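Long-range contacts in ABC transporter binding protein AcbH (Actinoplanes, PDB 3OO8), which binds beta-D-galactopyranose as the extracellular solute receptor of a bacterial ABC transporter: residues 143-148 / 277-282; 137-142 / 337-342. The protein carries 2 engineered substitutions. One frame throughout, in Å; residues are numbered along the deposited sequence.

Contact 1 (143-148 / 277-282)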
loop_
_atom_site.group_PDB
_atom_site.type_symbol
_atom_site.label_atom_id
_atom_site.label_comp_id
_atom_site.label_asym_id
_atom_site.label_seq_id
_atom_site.Cartn_x
_atom_site.Cartn_y
_atom_site.Cartn_z
ATOM N N VAL A 143 3.439 4.193 7.713
ATOM C CA VAL A 143 4.510 4.356 8.697
ATOM C C VAL A 143 3.989 5.303 9.790
ATOM O O VAL A 143 2.879 5.793 9.689
ATOM C CB VAL A 143 5.791 5.005 8.032
ATOM C CG1 VAL A 143 6.530 3.970 7.170
ATOM C CG2 VAL A 143 5.424 6.167 7.126
ATOM N N VAL A 144 4.777 5.495 10.851
ATOM C CA VAL A 144 4.346 6.308 12.017
ATOM C C VAL A 144 4.938 7.712 11.879
ATOM O O VAL A 144 6.164 7.911 11.906
ATOM C CB VAL A 144 4.919 5.715 13.343
ATOM C CG1 VAL A 144 4.365 6.528 14.509
ATOM C CG2 VAL A 144 4.601 4.221 13.530
ATOM N N PHE A 145 4.056 8.702 11.786
ATOM C CA PHE A 145 4.472 10.105 11.604
ATOM C C PHE A 145 4.545 10.806 12.938
ATOM O O PHE A 145 3.878 10.397 13.865
ATOM C CB PHE A 145 3.449 10.810 10.710
ATOM C CG PHE A 145 3.523 10.338 9.296
ATOM C CD1 PHE A 145 4.379 10.962 8.385
ATOM C CD2 PHE A 145 2.705 9.299 8.877
ATOM C CE1 PHE A 145 4.504 10.508 7.075
ATOM C CE2 PHE A 145 2.796 8.824 7.543
ATOM C CZ PHE A 145 3.694 9.440 6.648
ATOM N N TYR A 146 5.445 11.783 13.007
ATOM C CA TYR A 146 5.614 12.596 14.229
ATOM C C TYR A 146 6.185 13.946 13.829
ATOM O O TYR A 146 6.566 14.166 12.693
ATOM C CB TYR A 146 6.568 11.900 15.190
ATOM C CG TYR A 146 7.992 11.770 14.703
ATOM C CD1 TYR A 146 8.972 12.658 15.120
ATOM C CD2 TYR A 146 8.355 10.759 13.808
ATOM C CE1 TYR A 146 10.283 12.531 14.680
ATOM C CE2 TYR A 146 9.665 10.619 13.357
ATOM C CZ TYR A 146 10.633 11.514 13.806
ATOM O OH TYR A 146 11.944 11.408 13.397
ATOM N N ASN A 147 6.193 14.886 14.777
ATOM C CA ASN A 147 6.794 16.202 14.527
ATOM C C ASN A 147 8.217 16.244 15.125
ATOM O O ASN A 147 8.405 15.998 16.329
ATOM C CB ASN A 147 5.940 17.251 15.256
ATOM C CG ASN A 147 4.551 17.358 14.677
ATOM O OD1 ASN A 147 3.549 17.170 15.373
ATOM N ND2 ASN A 147 4.482 17.635 13.401
ATOM N N LYS A 148 9.200 16.582 14.296
ATOM C CA LYS A 148 10.608 16.570 14.726
ATOM C C LYS A 148 10.862 17.527 15.881
ATOM O O LYS A 148 11.547 17.173 16.851
ATOM C CB LYS A 148 11.522 16.942 13.573
ATOM C CG LYS A 148 11.649 15.816 12.551
ATOM C CD LYS A 148 12.489 16.248 11.350
ATOM C CE LYS A 148 11.780 17.254 10.506
ATOM N NZ LYS A 148 12.521 17.461 9.217
ATOM N N PRO A 277 7.645 20.922 6.796
ATOM C CA PRO A 277 9.055 20.784 7.139
ATOM C C PRO A 277 9.329 20.079 8.478
ATOM O O PRO A 277 10.394 19.500 8.652
ATOM C CB PRO A 277 9.511 22.245 7.231
ATOM C CG PRO A 277 8.682 22.914 6.197
ATOM C CD PRO A 277 7.314 22.309 6.395
ATOM N N ASP A 278 8.388 20.126 9.414
ATOM C CA ASP A 278 8.574 19.518 10.727
ATOM C C ASP A 278 8.139 18.045 10.741
ATOM O O ASP A 278 8.342 17.348 11.722
ATOM C CB ASP A 278 7.762 20.324 11.763
ATOM C CG ASP A 278 8.217 20.111 13.217
ATOM O OD1 ASP A 278 9.409 19.829 13.467
ATOM O OD2 ASP A 278 7.368 20.262 14.134
ATOM N N LEU A 279 7.533 17.581 9.662
ATOM C CA LEU A 279 7.009 16.212 9.633
ATOM C C LEU A 279 8.098 15.183 9.295
ATOM O O LEU A 279 8.892 15.401 8.377
ATOM C CB LEU A 279 5.882 16.130 8.597
ATOM C CG LEU A 279 5.115 14.799 8.594
ATOM C CD1 LEU A 279 4.477 14.563 9.945
ATOM C CD2 LEU A 279 4.066 14.836 7.517
ATOM N N ASP A 280 8.151 14.089 10.054
ATOM C CA ASP A 280 9.057 12.989 9.746
ATOM C C ASP A 280 8.292 11.708 10.069
ATOM O O ASP A 280 7.109 11.734 10.480
ATOM C CB ASP A 280 10.323 13.101 10.614
ATOM C CG ASP A 280 11.549 12.445 10.000
ATOM O OD1 ASP A 280 11.441 11.545 9.149
ATOM O OD2 ASP A 280 12.674 12.844 10.397
ATOM N N PHE A 281 8.943 10.572 9.867
ATOM C CA PHE A 281 8.303 9.313 10.246
ATOM C C PHE A 281 9.318 8.274 10.606
ATOM O O PHE A 281 10.517 8.440 10.351
ATOM C CB PHE A 281 7.405 8.748 9.137
ATOM C CG PHE A 281 8.142 8.350 7.869
ATOM C CD1 PHE A 281 8.692 7.080 7.746
ATOM C CD2 PHE A 281 8.173 9.213 6.767
ATOM C CE1 PHE A 281 9.332 6.681 6.572
ATOM C CE2 PHE A 281 8.796 8.823 5.590
ATOM C CZ PHE A 281 9.380 7.576 5.479
ATOM N N PHE A 282 8.845 7.251 11.309
ATOM C CA PHE A 282 9.650 6.054 11.532
ATOM C C PHE A 282 8.817 4.830 11.190
ATOM O O PHE A 282 7.595 4.887 11.210
ATOM C CB PHE A 282 10.272 5.995 12.944
ATOM C CG PHE A 282 9.264 6.071 14.093
ATOM C CD1 PHE A 282 8.596 4.921 14.505
ATOM C CD2 PHE A 282 9.013 7.264 14.750
ATOM C CE1 PHE A 282 7.704 4.944 15.537
ATOM C CE2 PHE A 282 8.098 7.295 15.783
ATOM C CZ PHE A 282 7.445 6.127 16.184
HETATM O O HOH W 1 12.710 9.209 11.905
#
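Val144 and Phe282 form a hydrogen-bonded antiparallel pair, with Val144 N on Phe282 O at 2.9 Å and the return bond from Phe282 N; Tyr146 and Asp280 repeat the pattern two residues on. The aromatic rings divide between the two faces of the sheet. With Phe145 and Leu279 lies Phe281, one ring face taken by Val143 CG2, 3.8 Å from the Phe281 ring centroid, while its edge turns to the face of Phe145 in an offset edge-to-face pair, planes at 62°. On the sheet face that carries Tyr146 and Asp280, Val144 CB sits over one face of the Phe282 ring. Tyr146 stands beside Asp280, with ring and carboxylate planes 13° apart; a water joins Tyr146 OH to Phe281 O. Asp280 OD1 accepts from the following backbone amide, Phe281 N, at 2.8 Å. At the far end the chain of Lys148, bent at chi3 (-70°), crosses Asp280, CG and CD against Asp280 CB and OD2, so that NZ reaches Pro277 O at 3.0 Å, while Lys148 N binds Asp278 O almost straight. Cut back to an alanine, this position is likely to leave Pro277 O without its ammonium partner and Asp280 without the aliphatic chain laid across it. In the second shell, Ser149 holds Asp278 OD2, helix 264-270 packs on Phe145 and Leu279, and helix 352-363 touches Phe281. Strand 257-261 pairs with the other edge of strand 134-147, making the latter an inner strand in the sheet of one lobe of a class 2 solute-binding protein, just beyond Trp142 of the galactose site.

Contact 2 (137-142 / 337-342)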
loop_
_atom_site.group_PDB
_atom_site.type_symbol
_atom_site.label_atom_id
_atom_site.label_comp_id
_atom_site.label_asym_id
_atom_site.label_seq_id
_atom_site.Cartn_x
_atom_site.Cartn_y
_atom_site.Cartn_z
ATOM N N LEU A 137 5.241 0.754 -11.019
ATOM C CA LEU A 137 5.693 2.130 -11.285
ATOM C C LEU A 137 6.052 2.867 -10.003
ATOM O O LEU A 137 7.139 3.444 -9.920
ATOM C CB LEU A 137 4.630 2.927 -12.079
ATOM C CG LEU A 137 5.194 4.225 -12.680
ATOM C CD1 LEU A 137 6.257 3.942 -13.752
ATOM C CD2 LEU A 137 4.021 5.039 -13.249
ATOM N N TYR A 138 5.165 2.867 -8.999
ATOM C CA TYR A 138 5.401 3.632 -7.770
ATOM C C TYR A 138 4.597 3.025 -6.614
ATOM O O TYR A 138 3.654 2.260 -6.824
ATOM C CB TYR A 138 4.998 5.126 -7.909
ATOM C CG TYR A 138 3.561 5.273 -8.365
ATOM C CD1 TYR A 138 2.506 5.111 -7.452
ATOM C CD2 TYR A 138 3.254 5.455 -9.722
ATOM C CE1 TYR A 138 1.156 5.145 -7.880
ATOM C CE2 TYR A 138 1.924 5.455 -10.165
ATOM C CZ TYR A 138 0.897 5.311 -9.243
ATOM O OH TYR A 138 -0.392 5.320 -9.703
ATOM N N ASN A 139 4.998 3.390 -5.409
ATOM C CA ASN A 139 4.263 3.043 -4.183
ATOM C C ASN A 139 4.399 4.148 -3.140
ATOM O O ASN A 139 5.044 5.172 -3.404
ATOM C CB ASN A 139 4.580 1.622 -3.673
ATOM C CG ASN A 139 6.061 1.360 -3.459
ATOM O OD1 ASN A 139 6.862 2.281 -3.261
ATOM N ND2 ASN A 139 6.430 0.069 -3.480
ATOM N N TYR A 140 3.835 3.949 -1.942
ATOM C CA TYR A 140 4.002 4.921 -0.837
ATOM C C TYR A 140 3.855 4.120 0.451
ATOM O O TYR A 140 3.210 3.083 0.457
ATOM C CB TYR A 140 2.960 6.043 -0.904
ATOM C CG TYR A 140 1.570 5.539 -0.658
ATOM C CD1 TYR A 140 1.060 5.483 0.639
ATOM C CD2 TYR A 140 0.775 5.108 -1.715
ATOM C CE1 TYR A 140 -0.225 4.991 0.861
ATOM C CE2 TYR A 140 -0.495 4.623 -1.488
ATOM C CZ TYR A 140 -0.972 4.575 -0.205
ATOM O OH TYR A 140 -2.249 4.091 0.079
ATOM N N PRO A 141 4.409 4.638 1.548
ATOM C CA PRO A 141 4.479 3.850 2.784
ATOM C C PRO A 141 3.400 4.109 3.826
ATOM O O PRO A 141 2.821 5.195 3.885
ATOM C CB PRO A 141 5.829 4.284 3.357
ATOM C CG PRO A 141 5.857 5.791 2.996
ATOM C CD PRO A 141 5.252 5.855 1.600
ATOM N N TRP A 142 3.148 3.071 4.624
ATOM C CA TRP A 142 2.308 3.151 5.834
ATOM C C TRP A 142 3.289 3.069 6.997
ATOM O O TRP A 142 3.847 2.014 7.276
ATOM C CB TRP A 142 1.317 1.985 5.880
ATOM C CG TRP A 142 0.044 2.294 5.161
ATOM C CD1 TRP A 142 -0.141 2.471 3.801
ATOM C CD2 TRP A 142 -1.230 2.488 5.773
ATOM N NE1 TRP A 142 -1.476 2.747 3.541
ATOM C CE2 TRP A 142 -2.145 2.802 4.740
ATOM C CE3 TRP A 142 -1.683 2.427 7.098
ATOM C CZ2 TRP A 142 -3.507 3.010 4.992
ATOM C CZ3 TRP A 142 -3.051 2.676 7.350
ATOM C CH2 TRP A 142 -3.919 2.972 6.306
ATOM N N TRP A 337 3.847 12.423 -3.194
ATOM C CA TRP A 337 3.930 11.387 -2.149
ATOM C C TRP A 337 4.397 10.025 -2.649
ATOM O O TRP A 337 5.138 9.347 -1.957
ATOM C CB TRP A 337 2.623 11.256 -1.356
ATOM C CG TRP A 337 2.139 12.620 -0.979
ATOM C CD1 TRP A 337 1.037 13.239 -1.476
ATOM C CD2 TRP A 337 2.806 13.583 -0.141
ATOM N NE1 TRP A 337 0.946 14.523 -0.971
ATOM C CE2 TRP A 337 2.020 14.756 -0.152
ATOM C CE3 TRP A 337 3.970 13.562 0.625
ATOM C CZ2 TRP A 337 2.366 15.889 0.577
ATOM C CZ3 TRP A 337 4.317 14.707 1.351
ATOM C CH2 TRP A 337 3.519 15.839 1.319
ATOM N N ASP A 338 3.924 9.612 -3.809
ATOM C CA ASP A 338 4.364 8.330 -4.360
ATOM C C ASP A 338 5.843 8.357 -4.757
ATOM O O ASP A 338 6.394 9.398 -5.138
ATOM C CB ASP A 338 3.541 7.999 -5.597
ATOM C CG ASP A 338 2.068 7.802 -5.284
ATOM O OD1 ASP A 338 1.764 6.983 -4.405
ATOM O OD2 ASP A 338 1.213 8.442 -5.925
ATOM N N VAL A 339 6.481 7.197 -4.682
ATOM C CA VAL A 339 7.889 7.074 -5.065
ATOM C C VAL A 339 8.128 5.852 -5.947
ATOM O O VAL A 339 7.513 4.777 -5.784
ATOM C CB VAL A 339 8.850 7.034 -3.827
ATOM C CG1 VAL A 339 8.739 8.363 -3.027
ATOM C CG2 VAL A 339 8.461 5.869 -2.890
ATOM N N GLY A 340 9.022 6.051 -6.902
ATOM C CA GLY A 340 9.428 4.972 -7.809
ATOM C C GLY A 340 10.085 3.784 -7.105
ATOM O O GLY A 340 10.750 3.946 -6.076
ATOM N N LEU A 341 9.961 2.605 -7.719
ATOM C CA LEU A 341 10.586 1.387 -7.178
ATOM C C LEU A 341 11.958 1.105 -7.771
ATOM O O LEU A 341 12.676 0.229 -7.268
ATOM C CB LEU A 341 9.724 0.132 -7.407
ATOM C CG LEU A 341 8.511 -0.031 -6.500
ATOM C CD1 LEU A 341 7.378 0.921 -6.883
ATOM C CD2 LEU A 341 8.034 -1.502 -6.577
ATOM N N ALA A 342 12.344 1.866 -8.792
ATOM C CA ALA A 342 13.635 1.597 -9.434
ATOM C C ALA A 342 14.812 1.771 -8.467
ATOM O O ALA A 342 14.871 2.739 -7.697
ATOM C CB ALA A 342 13.794 2.486 -10.654
HETATM O O HOH W 2 9.574 2.432 -3.767
#
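Asn139 and Val339 make the one firm rung here, a hydrogen-bonded antiparallel pair: Asn139 N gives to Val339 O at 2.9 Å, and Val339 N returns to Asn139 O at 2.8 Å. The touching parts run 130° apart end to end, and the pairing is short. Tyr138 CA also leans on Val339 O (3.1 Å), and one residue further on Gly340 CA meets Leu137 O, a buried carbonyl oxygen with no hydrogen-bond partner in the model. Asp338 lies between two tyrosines. Its CG comes within 3.5 Å of Tyr138 CD1, ring and carboxylate planes 36° apart, whereas its OD1 lies 3.4 Å from CD2 of Tyr140, whose side chain runs alongside in the same direction. With CG of Asn139 held between backbone N and carbonyl carbon, chi1 55°, the amide lies across Leu341 at about a right angle, Leu341 CD1 lying 3.6 Å from Asn139 ND2 and also packing against Tyr138 CA. Asn139 OD1 accepts a hydrogen bond from a water that also donates to Gly340 O, and Asn139 ND2 is hydrogen-bonded to Thr300. Tyr138 OH is held by Asp301 and Tyr36, and helix 352-363 packs against Val339. Beyond the pairing, segment 137-142 continues through Tyr140 and Pro141 to Trp142, a galactose-binding residue that stacks on Phe370. The arrangement is consistent with a hinge crossing of a class 2 solute-binding protein: a short, weakly bonded strand pairs with a long strand that probably passes between the lobes, next to the sugar cleft.

How the contacts relate
Strand 134-147 is common to both contacts, whose centres lie about 17 Å apart. Followed from the N terminus, the chain enters this strand and passes first through 137-142, then directly into 143-148. After a largely helical excursion it returns at 277-282, closing the inner loop of contact 1 with 128 residues between the segments. It runs on through strands 295-297 and 301-304 and helices 312-322 and 325-332 before 337-342 closes the outer loop, contact 2. Contact 1 is therefore nested within contact 2. Both partner strands join one mixed sheet through strand 134-147, contact 2 on its earlier half and contact 1 on its later half, and Trp142 of the galactose site falls where those halves meet.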